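Local atomic coordinates of oxidoreductase (PDB entry 3KA7), a protein that carries a bound flavin-adenine dinucleotide and probably works as an oxidoreductase of the flavin-containing amine oxidoreductase family. Residues T85-L90 against P95-G100; K130-G135 against E174-I179; F154-C159 against L165-V170; W161-K166 against A379-D384. All blocks are in the same frame, centred on the assembly; numbering follows the deposited sequence.

Contact 1: T85-L90 against P95-G100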
loop_
_atom_site.group_PDB
_atom_site.type_symbol
_atom_site.label_atom_id
_atom_site.label_comp_id
_atom_site.label_asym_id
_atom_site.label_seq_id
_atom_site.Cartn_x
_atom_site.Cartn_y
_atom_site.Cartn_z
ATOM N N THR A 85 9.060 -13.372 -9.164
ATOM C CA THR A 85 9.229 -13.833 -10.526
ATOM C C THR A 85 8.284 -13.102 -11.466
ATOM O O THR A 85 7.391 -12.366 -11.021
ATOM C CB THR A 85 9.024 -15.349 -10.629
ATOM O OG1 THR A 85 7.697 -15.684 -10.193
ATOM C CG2 THR A 85 10.037 -16.065 -9.727
ATOM N N VAL A 86 8.503 -13.296 -12.763
ATOM C CA VAL A 86 7.776 -12.569 -13.786
ATOM C C VAL A 86 7.401 -13.525 -14.898
ATOM O O VAL A 86 8.265 -14.204 -15.466
ATOM C CB VAL A 86 8.639 -11.440 -14.389
ATOM C CG1 VAL A 86 7.789 -10.539 -15.296
ATOM C CG2 VAL A 86 9.299 -10.612 -13.282
ATOM N N ARG A 87 6.116 -13.538 -15.239
ATOM C CA ARG A 87 5.605 -14.418 -16.283
ATOM C C ARG A 87 5.638 -13.727 -17.643
ATOM O O ARG A 87 5.065 -12.645 -17.824
ATOM C CB ARG A 87 4.181 -14.856 -15.937
ATOM C CG ARG A 87 3.651 -15.963 -16.813
ATOM C CD ARG A 87 2.730 -16.901 -16.028
ATOM N NE ARG A 87 3.455 -17.635 -14.996
ATOM C CZ ARG A 87 2.892 -18.489 -14.145
ATOM N NH1 ARG A 87 1.584 -18.718 -14.201
ATOM N NH2 ARG A 87 3.636 -19.123 -13.244
ATOM N N VAL A 88 6.317 -14.353 -18.603
ATOM C CA VAL A 88 6.492 -13.746 -19.913
ATOM C C VAL A 88 6.100 -14.735 -21.008
ATOM O O VAL A 88 5.999 -15.936 -20.759
ATOM C CB VAL A 88 7.951 -13.269 -20.126
ATOM C CG1 VAL A 88 8.315 -12.206 -19.101
ATOM C CG2 VAL A 88 8.925 -14.447 -20.054
ATOM N N PRO A 89 5.857 -14.233 -22.217
ATOM C CA PRO A 89 5.514 -15.160 -23.280
ATOM C C PRO A 89 6.697 -16.058 -23.620
ATOM O O PRO A 89 7.857 -15.696 -23.379
ATOM C CB PRO A 89 5.171 -14.235 -24.448
ATOM C CG PRO A 89 4.762 -12.950 -23.799
ATOM C CD PRO A 89 5.686 -12.833 -22.631
ATOM N N LEU A 90 6.388 -17.228 -24.168
ATOM C CA LEU A 90 7.400 -18.212 -24.514
ATOM C C LEU A 90 8.377 -17.644 -25.535
ATOM O O LEU A 90 9.588 -17.791 -25.390
ATOM C CB LEU A 90 6.721 -19.463 -25.061
ATOM C CG LEU A 90 7.355 -20.833 -24.823
ATOM C CD1 LEU A 90 8.009 -20.945 -23.455
ATOM C CD2 LEU A 90 6.293 -21.897 -25.002
ATOM N N PRO A 95 2.342 -11.651 -28.118
ATOM C CA PRO A 95 1.761 -10.540 -27.364
ATOM C C PRO A 95 1.177 -10.944 -26.006
ATOM O O PRO A 95 0.879 -10.080 -25.184
ATOM C CB PRO A 95 0.635 -10.062 -28.286
ATOM C CG PRO A 95 0.205 -11.285 -29.000
ATOM C CD PRO A 95 1.423 -12.163 -29.152
ATOM N N ASP A 96 1.009 -12.241 -25.771
ATOM C CA ASP A 96 0.339 -12.713 -24.557
ATOM C C ASP A 96 0.743 -14.148 -24.227
ATOM O O ASP A 96 1.658 -14.690 -24.840
ATOM C CB ASP A 96 -1.175 -12.633 -24.726
ATOM C CG ASP A 96 -1.666 -13.421 -25.922
ATOM O OD1 ASP A 96 -1.130 -14.520 -26.177
ATOM O OD2 ASP A 96 -2.592 -12.944 -26.604
ATOM N N TYR A 97 0.048 -14.763 -23.273
ATOM C CA TYR A 97 0.444 -16.078 -22.764
ATOM C C TYR A 97 -0.251 -17.241 -23.482
ATOM O O TYR A 97 -0.051 -18.404 -23.125
ATOM C CB TYR A 97 0.173 -16.184 -21.267
ATOM C CG TYR A 97 0.825 -15.109 -20.433
ATOM C CD1 TYR A 97 2.147 -14.737 -20.646
ATOM C CD2 TYR A 97 0.117 -14.476 -19.410
ATOM C CE1 TYR A 97 2.746 -13.746 -19.872
ATOM C CE2 TYR A 97 0.706 -13.491 -18.630
ATOM C CZ TYR A 97 2.016 -13.124 -18.869
ATOM O OH TYR A 97 2.589 -12.133 -18.091
ATOM N N VAL A 98 -1.064 -16.912 -24.479
ATOM C CA VAL A 98 -1.862 -17.900 -25.209
ATOM C C VAL A 98 -1.004 -19.036 -25.779
ATOM O O VAL A 98 -1.367 -20.211 -25.670
ATOM C CB VAL A 98 -2.681 -17.231 -26.329
ATOM C CG1 VAL A 98 -3.429 -18.281 -27.162
ATOM C CG2 VAL A 98 -3.665 -16.235 -25.734
ATOM N N LYS A 99 0.133 -18.691 -26.372
ATOM C CA LYS A 99 1.028 -19.712 -26.922
ATOM C C LYS A 99 2.002 -20.274 -25.886
ATOM O O LYS A 99 2.977 -20.939 -26.227
ATOM C CB LYS A 99 1.781 -19.175 -28.139
ATOM C CG LYS A 99 0.886 -18.873 -29.339
ATOM C CD LYS A 99 0.189 -20.129 -29.858
ATOM C CE LYS A 99 1.194 -21.196 -30.287
ATOM N NZ LYS A 99 0.555 -22.528 -30.493
ATOM N N GLY A 100 1.733 -20.022 -24.613
ATOM C CA GLY A 100 2.587 -20.537 -23.568
ATOM C C GLY A 100 3.367 -19.424 -22.900
ATOM O O GLY A 100 3.379 -18.289 -23.378
#
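The Y97 ring has the aliphatic part of R87 over one face and the backbone nitrogen of P89 in its plane at the edge. Both meet it inside a beta hairpin: strand 85-89 runs antiparallel to strand 101-105 at one border of a mixed sheet, and 95-100 belongs to the connecting loop, which folds back on the end of the first strand. R87 CG is 4.0 Å from the ring centroid and only 20° off the ring normal, which defines a CH-pi contact, although the carbon is displaced toward the rim. With CG anti to the backbone N (chi1 -169°), the R87 chain crosses the ring at about a right angle before bending away, and its guanidinium makes a salt bridge with D103 on the partner strand rather than stacking on the tyrosine. At the far end of the ring, Y97 OH donates to R87 O over a short 2.5 Å, approaching from above the carbonyl plane. The same hydroxyl is also hydrogen-bonded to the backbone N of Y303, so the polar end of the ring is held by two bonds. P89 CD packs on Y97 CE1 at 4.1 Å, while P89 CB lies 3.6 Å from the carbonyl oxygen of D96. The loop keeps its shape through an Asx turn, V98 N to D96 OD1 at 2.9 Å, and a type I beta turn closed by G100 N on Y97 O. At the end of that turn, G100 O accepts from L90 N across the contact at 3.3 Å, while L90 CD2 lies 3.7 Å from K99 O.

Contact 2: K130-G135 against E174-I179; sequences KNRPSG and EVFEII
R132 NH1 donates to E177 OE1 at 3.1 Å, and with an N-H...O angle of 165° the hydrogen bond of this salt bridge is nearly straight. The carboxylate oxygen lies almost exactly in the guanidinium plane but is itself met on its anti side, and the two flat groups are turned 53° apart. Other bonds hold each partner: R132 NE is hydrogen-bonded to R129 O, and E177 OE2 forms a salt bridge with R184, two turns further along the same helix. These give each partner a second point of attachment, and the negative charge of E177 is probably shared between two arginines. R132 reaches the helix by a chain bent at chi2, which slides past F176 in the opposite sense, with R132 CD 3.7 Å from F176 CB. The guanidinium then comes to rest with F176 O 3.8 Å above its plane, over the centre. P133 supplies the apolar half. Its pyrrolidine lies across one face of the F176 ring, CD being 4.0 Å from the centroid and 15° off the normal, a CH-pi contact, while P133 CG approaches F176 CE2 to 3.6 Å. W141 meets the same phenylalanine ring edge-to-face. A partly exposed ion pair thus flanks a buried aromatic patch. The contact is local packing away from the flavin site: the loop joining helices 115-127 and 138-145 lies against helix 172-185, P133 touching F176 and V172 of that helix and W141 of helix 138-145.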
loop_
_atom_site.group_PDB
_atom_site.type_symbol
_atom_site.label_atom_id
_atom_site.label_comp_id
_atom_site.label_asym_id
_atom_site.label_seq_id
_atom_site.Cartn_x
_atom_site.Cartn_y
_atom_site.Cartn_z
ATOM N N LYS A 130 23.421 7.457 -7.732
ATOM C CA LYS A 130 23.759 8.800 -7.259
ATOM C C LYS A 130 23.472 9.906 -8.286
ATOM O O LYS A 130 23.465 11.086 -7.939
ATOM C CB LYS A 130 25.228 8.847 -6.802
ATOM C CG LYS A 130 25.520 7.942 -5.608
ATOM C CD LYS A 130 26.977 8.032 -5.170
ATOM C CE LYS A 130 27.267 7.037 -4.061
ATOM N NZ LYS A 130 26.447 7.344 -2.853
ATOM N N ASN A 131 23.248 9.523 -9.539
ATOM C CA ASN A 131 22.845 10.457 -10.593
ATOM C C ASN A 131 21.428 10.125 -11.040
ATOM O O ASN A 131 21.227 9.479 -12.070
ATOM C CB ASN A 131 23.823 10.386 -11.771
ATOM C CG ASN A 131 25.259 10.463 -11.324
ATOM O OD1 ASN A 131 25.798 11.556 -11.112
ATOM N ND2 ASN A 131 25.888 9.299 -11.149
ATOM N N ARG A 132 20.454 10.553 -10.239
ATOM C CA ARG A 132 19.074 10.103 -10.388
ATOM C C ARG A 132 18.321 10.774 -11.519
ATOM O O ARG A 132 18.196 12.002 -11.535
ATOM C CB ARG A 132 18.322 10.356 -9.082
ATOM C CG ARG A 132 18.917 9.635 -7.921
ATOM C CD ARG A 132 18.299 8.235 -7.782
ATOM N NE ARG A 132 18.801 7.570 -6.590
ATOM C CZ ARG A 132 18.228 7.641 -5.392
ATOM N NH1 ARG A 132 17.101 8.328 -5.220
ATOM N NH2 ARG A 132 18.780 7.003 -4.370
ATOM N N PRO A 133 17.787 9.977 -12.457
ATOM C CA PRO A 133 16.886 10.532 -13.468
ATOM C C PRO A 133 15.765 11.313 -12.795
ATOM O O PRO A 133 15.311 10.924 -11.725
ATOM C CB PRO A 133 16.298 9.280 -14.140
ATOM C CG PRO A 133 17.356 8.225 -13.934
ATOM C CD PRO A 133 17.985 8.525 -12.610
ATOM N N SER A 134 15.303 12.388 -13.430
ATOM C CA SER A 134 14.255 13.225 -12.851
ATOM C C SER A 134 13.539 14.012 -13.939
ATOM O O SER A 134 14.115 14.266 -14.996
ATOM C CB SER A 134 14.866 14.212 -11.843
ATOM O OG SER A 134 13.880 14.701 -10.949
ATOM N N GLY A 135 12.281 14.382 -13.681
ATOM C CA GLY A 135 11.584 15.379 -14.513
ATOM C C GLY A 135 10.684 14.842 -15.612
ATOM O O GLY A 135 10.240 15.594 -16.483
ATOM N N GLU A 174 10.605 9.263 -8.302
ATOM C CA GLU A 174 9.965 8.506 -7.227
ATOM C C GLU A 174 10.379 7.045 -7.347
ATOM O O GLU A 174 10.657 6.381 -6.345
ATOM C CB GLU A 174 8.437 8.648 -7.311
ATOM C CG GLU A 174 7.646 7.906 -6.228
ATOM C CD GLU A 174 7.730 8.582 -4.863
ATOM O OE1 GLU A 174 8.177 9.754 -4.804
ATOM O OE2 GLU A 174 7.331 7.946 -3.854
ATOM N N VAL A 175 10.390 6.539 -8.582
ATOM C CA VAL A 175 10.713 5.143 -8.814
ATOM C C VAL A 175 12.149 4.859 -8.421
ATOM O O VAL A 175 12.455 3.813 -7.843
ATOM C CB VAL A 175 10.488 4.735 -10.274
ATOM C CG1 VAL A 175 10.912 3.263 -10.487
ATOM C CG2 VAL A 175 9.031 4.930 -10.641
ATOM N N PHE A 176 13.052 5.787 -8.717
ATOM C CA PHE A 176 14.440 5.559 -8.296
ATOM C C PHE A 176 14.666 5.637 -6.773
ATOM O O PHE A 176 15.528 4.942 -6.253
ATOM C CB PHE A 176 15.436 6.390 -9.122
ATOM C CG PHE A 176 15.709 5.787 -10.463
ATOM C CD1 PHE A 176 16.618 4.747 -10.598
ATOM C CD2 PHE A 176 14.993 6.193 -11.576
ATOM C CE1 PHE A 176 16.835 4.156 -11.823
ATOM C CE2 PHE A 176 15.206 5.599 -12.818
ATOM C CZ PHE A 176 16.133 4.573 -12.934
ATOM N N GLU A 177 13.876 6.445 -6.060
ATOM C CA GLU A 177 13.888 6.412 -4.583
ATOM C C GLU A 177 13.366 5.070 -4.055
ATOM O O GLU A 177 13.926 4.501 -3.117
ATOM C CB GLU A 177 13.085 7.589 -3.986
ATOM C CG GLU A 177 13.139 7.685 -2.442
ATOM C CD GLU A 177 14.517 8.077 -1.896
ATOM O OE1 GLU A 177 15.341 8.624 -2.672
ATOM O OE2 GLU A 177 14.764 7.857 -0.684
ATOM N N ILE A 178 12.302 4.557 -4.673
ATOM C CA ILE A 178 11.782 3.239 -4.333
ATOM C C ILE A 178 12.871 2.181 -4.540
ATOM O O ILE A 178 13.082 1.287 -3.702
ATOM C CB ILE A 178 10.519 2.905 -5.165
ATOM C CG1 ILE A 178 9.334 3.738 -4.655
ATOM C CG2 ILE A 178 10.210 1.394 -5.092
ATOM C CD1 ILE A 178 8.055 3.606 -5.473
ATOM N N ILE A 179 13.574 2.283 -5.663
ATOM C CA ILE A 179 14.648 1.354 -5.951
ATOM C C ILE A 179 15.745 1.462 -4.893
ATOM O O ILE A 179 16.293 0.453 -4.453
ATOM C CB ILE A 179 15.206 1.609 -7.367
ATOM C CG1 ILE A 179 14.190 1.130 -8.408
ATOM C CG2 ILE A 179 16.552 0.932 -7.582
ATOM C CD1 ILE A 179 14.617 1.417 -9.806
#

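Contact 3: F154-C159 against L165-V170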
loop_
_atom_site.group_PDB
_atom_site.type_symbol
_atom_site.label_atom_id
_atom_site.label_comp_id
_atom_site.label_asym_id
_atom_site.label_seq_id
_atom_site.Cartn_x
_atom_site.Cartn_y
_atom_site.Cartn_z
ATOM N N PHE A 154 7.034 -4.499 -18.485
ATOM C CA PHE A 154 7.563 -4.867 -17.176
ATOM C C PHE A 154 7.309 -3.729 -16.194
ATOM O O PHE A 154 6.800 -3.950 -15.101
ATOM C CB PHE A 154 9.065 -5.181 -17.289
ATOM C CG PHE A 154 9.736 -5.442 -15.975
ATOM C CD1 PHE A 154 9.342 -6.495 -15.177
ATOM C CD2 PHE A 154 10.784 -4.634 -15.545
ATOM C CE1 PHE A 154 9.952 -6.737 -13.964
ATOM C CE2 PHE A 154 11.406 -4.868 -14.337
ATOM C CZ PHE A 154 10.985 -5.931 -13.539
ATOM N N ALA A 155 7.641 -2.504 -16.602
ATOM C CA ALA A 155 7.420 -1.325 -15.743
ATOM C C ALA A 155 5.951 -1.158 -15.372
ATOM O O ALA A 155 5.624 -0.863 -14.215
ATOM C CB ALA A 155 7.935 -0.076 -16.414
ATOM N N ASP A 156 5.057 -1.337 -16.343
ATOM C CA ASP A 156 3.623 -1.204 -16.051
ATOM C C ASP A 156 3.163 -2.263 -15.055
ATOM O O ASP A 156 2.304 -2.009 -14.216
ATOM C CB ASP A 156 2.780 -1.322 -17.323
ATOM C CG ASP A 156 2.647 -0.015 -18.077
ATOM O OD1 ASP A 156 2.996 1.060 -17.529
ATOM O OD2 ASP A 156 2.179 -0.069 -19.235
ATOM N N SER A 157 3.711 -3.469 -15.166
ATOM C CA SER A 157 3.367 -4.527 -14.224
ATOM C C SER A 157 3.871 -4.184 -12.817
ATOM O O SER A 157 3.133 -4.268 -11.827
ATOM C CB SER A 157 3.941 -5.857 -14.702
ATOM O OG SER A 157 3.693 -6.886 -13.764
ATOM N N PHE A 158 5.128 -3.775 -12.724
ATOM C CA PHE A 158 5.666 -3.368 -11.442
ATOM C C PHE A 158 4.866 -2.218 -10.832
ATOM O O PHE A 158 4.510 -2.267 -9.656
ATOM C CB PHE A 158 7.136 -2.962 -11.559
ATOM C CG PHE A 158 7.654 -2.299 -10.331
ATOM C CD1 PHE A 158 7.993 -3.051 -9.223
ATOM C CD2 PHE A 158 7.758 -0.921 -10.265
ATOM C CE1 PHE A 158 8.460 -2.434 -8.069
ATOM C CE2 PHE A 158 8.219 -0.301 -9.118
ATOM C CZ PHE A 158 8.564 -1.064 -8.017
ATOM N N CYS A 159 4.609 -1.178 -11.624
ATOM C CA CYS A 159 3.889 0.009 -11.136
ATOM C C CYS A 159 2.434 -0.285 -10.763
ATOM O O CYS A 159 1.895 0.271 -9.788
ATOM C CB CYS A 159 3.931 1.123 -12.177
ATOM S SG CYS A 159 5.551 1.931 -12.355
ATOM N N LEU A 165 -0.612 2.174 -10.203
ATOM C CA LEU A 165 -0.478 3.267 -11.169
ATOM C C LEU A 165 0.093 2.727 -12.478
ATOM O O LEU A 165 0.683 1.655 -12.494
ATOM C CB LEU A 165 0.493 4.323 -10.643
ATOM C CG LEU A 165 0.049 5.088 -9.402
ATOM C CD1 LEU A 165 1.199 5.923 -8.846
ATOM C CD2 LEU A 165 -1.124 5.944 -9.774
ATOM N N LYS A 166 -0.050 3.484 -13.563
ATOM C CA LYS A 166 0.661 3.138 -14.796
ATOM C C LYS A 166 2.033 3.798 -14.789
ATOM O O LYS A 166 2.225 4.813 -14.141
ATOM C CB LYS A 166 -0.120 3.624 -16.009
ATOM C CG LYS A 166 -1.415 2.886 -16.202
ATOM C CD LYS A 166 -1.168 1.517 -16.785
ATOM C CE LYS A 166 -0.957 1.591 -18.285
ATOM N NZ LYS A 166 -1.428 0.336 -18.951
ATOM N N SER A 167 2.984 3.247 -15.536
ATOM C CA SER A 167 4.331 3.816 -15.518
ATOM C C SER A 167 4.382 5.225 -16.109
ATOM O O SER A 167 5.338 5.973 -15.866
ATOM C CB SER A 167 5.328 2.893 -16.229
ATOM O OG SER A 167 5.009 2.769 -17.603
ATOM N N ASP A 168 3.367 5.599 -16.881
ATOM C CA ASP A 168 3.338 6.961 -17.418
ATOM C C ASP A 168 2.707 7.943 -16.420
ATOM O O ASP A 168 2.523 9.116 -16.734
ATOM C CB ASP A 168 2.660 7.021 -18.806
ATOM C CG ASP A 168 1.158 6.750 -18.759
ATOM O OD1 ASP A 168 0.622 6.418 -17.682
ATOM O OD2 ASP A 168 0.499 6.885 -19.827
ATOM N N GLU A 169 2.397 7.450 -15.217
ATOM C CA GLU A 169 1.700 8.236 -14.198
ATOM C C GLU A 169 2.512 8.370 -12.921
ATOM O O GLU A 169 1.990 8.839 -11.904
ATOM C CB GLU A 169 0.382 7.574 -13.779
ATOM C CG GLU A 169 -0.565 7.190 -14.881
ATOM C CD GLU A 169 -1.912 6.790 -14.321
ATOM O OE1 GLU A 169 -1.968 5.858 -13.478
ATOM O OE2 GLU A 169 -2.923 7.424 -14.718
ATOM N N VAL A 170 3.753 7.900 -12.938
ATOM C CA VAL A 170 4.599 8.022 -11.759
ATOM C C VAL A 170 5.896 8.712 -12.148
ATOM O O VAL A 170 6.527 8.349 -13.148
ATOM C CB VAL A 170 4.899 6.661 -11.123
ATOM C CG1 VAL A 170 5.734 5.837 -12.056
ATOM C CG2 VAL A 170 5.587 6.833 -9.741
HETATM O O HOH W 1 0.187 -0.305 -14.316
HETATM O O HOH W 2 2.057 3.595 -18.837
#
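The chain leaving helix 149-163 doubles back along its last turns, bringing the CA atoms of D156 and S167 to 5.1 Å and letting L165 N donate to C159 O at 3.2 Å with an N-H...O angle of 167°. A water bridges the return, donating to both D156 O and L165 O. Among the side chains D156 does most of the work. Its OD1 accepts from S167 OG at 2.6 Å, from above the carboxylate plane, and from S167 N at 3.0 Å, nearly along its C-O axis; a second water donates to the same oxygen and accepts from D168 N. Three donors therefore converge on one oxygen, which probably restricts rotation of the carboxylate. S167 can offer both its hydroxyl and its amide because OG is placed between the backbone N and the carbonyl carbon (chi1 64°). This is the turn between helices 149-163 and 172-185 of the flavin amine oxidoreductase fold, and the side chain of L165 is about 12 Å from the bound FAD. Within the turn, K166 N donates to E169 OE1 with an almost straight N-H...O angle of 176°, and E169 N returns a bond to K166 O. K166 itself curls back through bends at chi2 and chi3, so that NZ forms a long, weak salt bridge, 3.6 Å, with D156 OD2. The inner side is apolar: A155 CB packs on S167 CB, and C159 SG sits 3.9 Å from V170 CG1, with L138 of helix 138-145 also covering C159.

Contact 4: W161-K166 against A379-D384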
loop_
_atom_site.group_PDB
_atom_site.type_symbol
_atom_site.label_atom_id
_atom_site.label_comp_id
_atom_site.label_asym_id
_atom_site.label_seq_id
_atom_site.Cartn_x
_atom_site.Cartn_y
_atom_site.Cartn_z
ATOM N N TRP A 161 1.173 -3.368 -9.801
ATOM C CA TRP A 161 1.193 -4.156 -8.572
ATOM C C TRP A 161 1.605 -3.344 -7.339
ATOM O O TRP A 161 0.887 -3.321 -6.334
ATOM C CB TRP A 161 2.143 -5.351 -8.714
ATOM C CG TRP A 161 2.347 -6.058 -7.410
ATOM C CD1 TRP A 161 3.362 -5.855 -6.519
ATOM C CD2 TRP A 161 1.498 -7.045 -6.837
ATOM N NE1 TRP A 161 3.201 -6.671 -5.422
ATOM C CE2 TRP A 161 2.065 -7.417 -5.597
ATOM C CE3 TRP A 161 0.319 -7.674 -7.259
ATOM C CZ2 TRP A 161 1.485 -8.374 -4.770
ATOM C CZ3 TRP A 161 -0.260 -8.621 -6.428
ATOM C CH2 TRP A 161 0.324 -8.961 -5.197
ATOM N N ALA A 162 2.751 -2.669 -7.425
ATOM C CA ALA A 162 3.346 -2.009 -6.263
ATOM C C ALA A 162 2.626 -0.726 -5.858
ATOM O O ALA A 162 2.499 -0.448 -4.664
ATOM C CB ALA A 162 4.809 -1.703 -6.526
ATOM N N LEU A 163 2.170 0.044 -6.848
ATOM C CA LEU A 163 1.670 1.410 -6.628
ATOM C C LEU A 163 0.225 1.634 -7.096
ATOM O O LEU A 163 -0.372 2.678 -6.808
ATOM C CB LEU A 163 2.560 2.424 -7.356
ATOM C CG LEU A 163 4.072 2.314 -7.150
ATOM C CD1 LEU A 163 4.794 3.380 -7.983
ATOM C CD2 LEU A 163 4.412 2.455 -5.696
ATOM N N SER A 164 -0.328 0.664 -7.806
ATOM C CA SER A 164 -1.631 0.817 -8.459
ATOM C C SER A 164 -1.646 2.060 -9.371
ATOM O O SER A 164 -2.567 2.886 -9.328
ATOM C CB SER A 164 -2.783 0.831 -7.428
ATOM O OG SER A 164 -3.907 0.104 -7.937
ATOM N N LEU A 165 -0.612 2.174 -10.203
ATOM C CA LEU A 165 -0.478 3.267 -11.169
ATOM C C LEU A 165 0.093 2.727 -12.478
ATOM O O LEU A 165 0.683 1.655 -12.494
ATOM C CB LEU A 165 0.493 4.323 -10.643
ATOM C CG LEU A 165 0.049 5.088 -9.402
ATOM C CD1 LEU A 165 1.199 5.923 -8.846
ATOM C CD2 LEU A 165 -1.124 5.944 -9.774
ATOM N N LYS A 166 -0.050 3.484 -13.563
ATOM C CA LYS A 166 0.661 3.138 -14.796
ATOM C C LYS A 166 2.033 3.798 -14.789
ATOM O O LYS A 166 2.225 4.813 -14.141
ATOM C CB LYS A 166 -0.120 3.624 -16.009
ATOM C CG LYS A 166 -1.415 2.886 -16.202
ATOM C CD LYS A 166 -1.168 1.517 -16.785
ATOM C CE LYS A 166 -0.957 1.591 -18.285
ATOM N NZ LYS A 166 -1.428 0.336 -18.951
ATOM N N ALA A 379 -3.693 9.091 -1.554
ATOM C CA ALA A 379 -2.917 9.959 -2.437
ATOM C C ALA A 379 -2.037 9.064 -3.294
ATOM O O ALA A 379 -1.322 8.200 -2.767
ATOM C CB ALA A 379 -2.054 10.900 -1.626
ATOM N N ALA A 380 -2.077 9.272 -4.605
ATOM C CA ALA A 380 -1.335 8.425 -5.526
ATOM C C ALA A 380 0.137 8.494 -5.211
ATOM O O ALA A 380 0.671 9.567 -4.931
ATOM C CB ALA A 380 -1.570 8.852 -6.947
ATOM N N SER A 381 0.803 7.348 -5.261
ATOM C CA SER A 381 2.234 7.353 -5.023
ATOM C C SER A 381 2.919 8.420 -5.855
ATOM O O SER A 381 2.593 8.609 -7.018
ATOM C CB SER A 381 2.841 5.993 -5.328
ATOM O OG SER A 381 2.961 5.260 -4.130
ATOM N N GLY A 382 3.884 9.098 -5.243
ATOM C CA GLY A 382 4.627 10.159 -5.904
ATOM C C GLY A 382 3.985 11.528 -5.784
ATOM O O GLY A 382 4.551 12.512 -6.268
ATOM N N THR A 383 2.802 11.600 -5.165
ATOM C CA THR A 383 2.064 12.872 -5.045
ATOM C C THR A 383 1.768 13.292 -3.593
ATOM O O THR A 383 1.204 14.363 -3.340
ATOM C CB THR A 383 0.719 12.838 -5.813
ATOM O OG1 THR A 383 -0.241 12.052 -5.088
ATOM C CG2 THR A 383 0.892 12.269 -7.217
ATOM N N ASP A 384 2.144 12.467 -2.627
ATOM C CA ASP A 384 1.771 12.773 -1.242
ATOM C C ASP A 384 2.191 14.157 -0.790
ATOM O O ASP A 384 3.302 14.608 -1.095
ATOM C CB ASP A 384 2.319 11.732 -0.273
ATOM C CG ASP A 384 1.746 10.373 -0.532
ATOM O OD1 ASP A 384 0.969 9.878 0.318
ATOM O OD2 ASP A 384 2.053 9.827 -1.612
HETATM O O HOH W 3 -0.702 4.771 -5.211
#
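L163 and L165 project methyl groups onto the A380 methyl and onto the backbone and side chain of S381. In both leucines CG lies anti to the carbonyl carbon (chi1 -49° in L163, -66° in L165), and the positive phi of S164 between them turns the chain out of its helix and presents both toward the same loop. L163 CD2 comes 3.5 Å from S381 OG. L165 divides its branches: CD1 rests 3.5 Å from S381 O and 3.9 Å from S381 CB, while CD2 touches A380 CB at 4.1 Å. S381 CB touches both leucines, L163 CD2 and L165 CD1 reaching it from directions roughly at right angles, with its hydroxyl at an unusual chi1 of -97°. The loop forms a type II beta turn from A380 to T383 here, its A380 O gripped by two donors: T383 N and, in the carbonyl plane on a lone pair, T383 OG1 at 2.7 Å. The S381 side chain lies about 9 Å from the bound FAD, near but not touching it. No direct hydrogen bond joins the segments; a single water donates to L163 O at 2.7 Å and accepts from S381 N at 3.0 Å, so cohesion rests on methyl packing and this one bridge, which satisfies two buried backbone atoms.

Overall arrangement
Contacts 1, 2 and 3 open in that order along the chain, and contact 3 is nested inside the loop closed by contact 2, whereas contact 4 crosses contact 2 and brings in the distant residues 379-384. Contacts 3 and 4 share L165 and K166 and helix 149-163, with centres 9 Å apart. Contact 2 is about 14 Å from contact 3 between centres, and helix 172-185 touches it through V175 on V170, while I178 on L163 joins it to contact 4. Contact 1, at the border of the mixed sheet, meets contact 3 through V86 on F154. Continuous packing therefore runs from the outer hairpin through the helices to the loop near FAD.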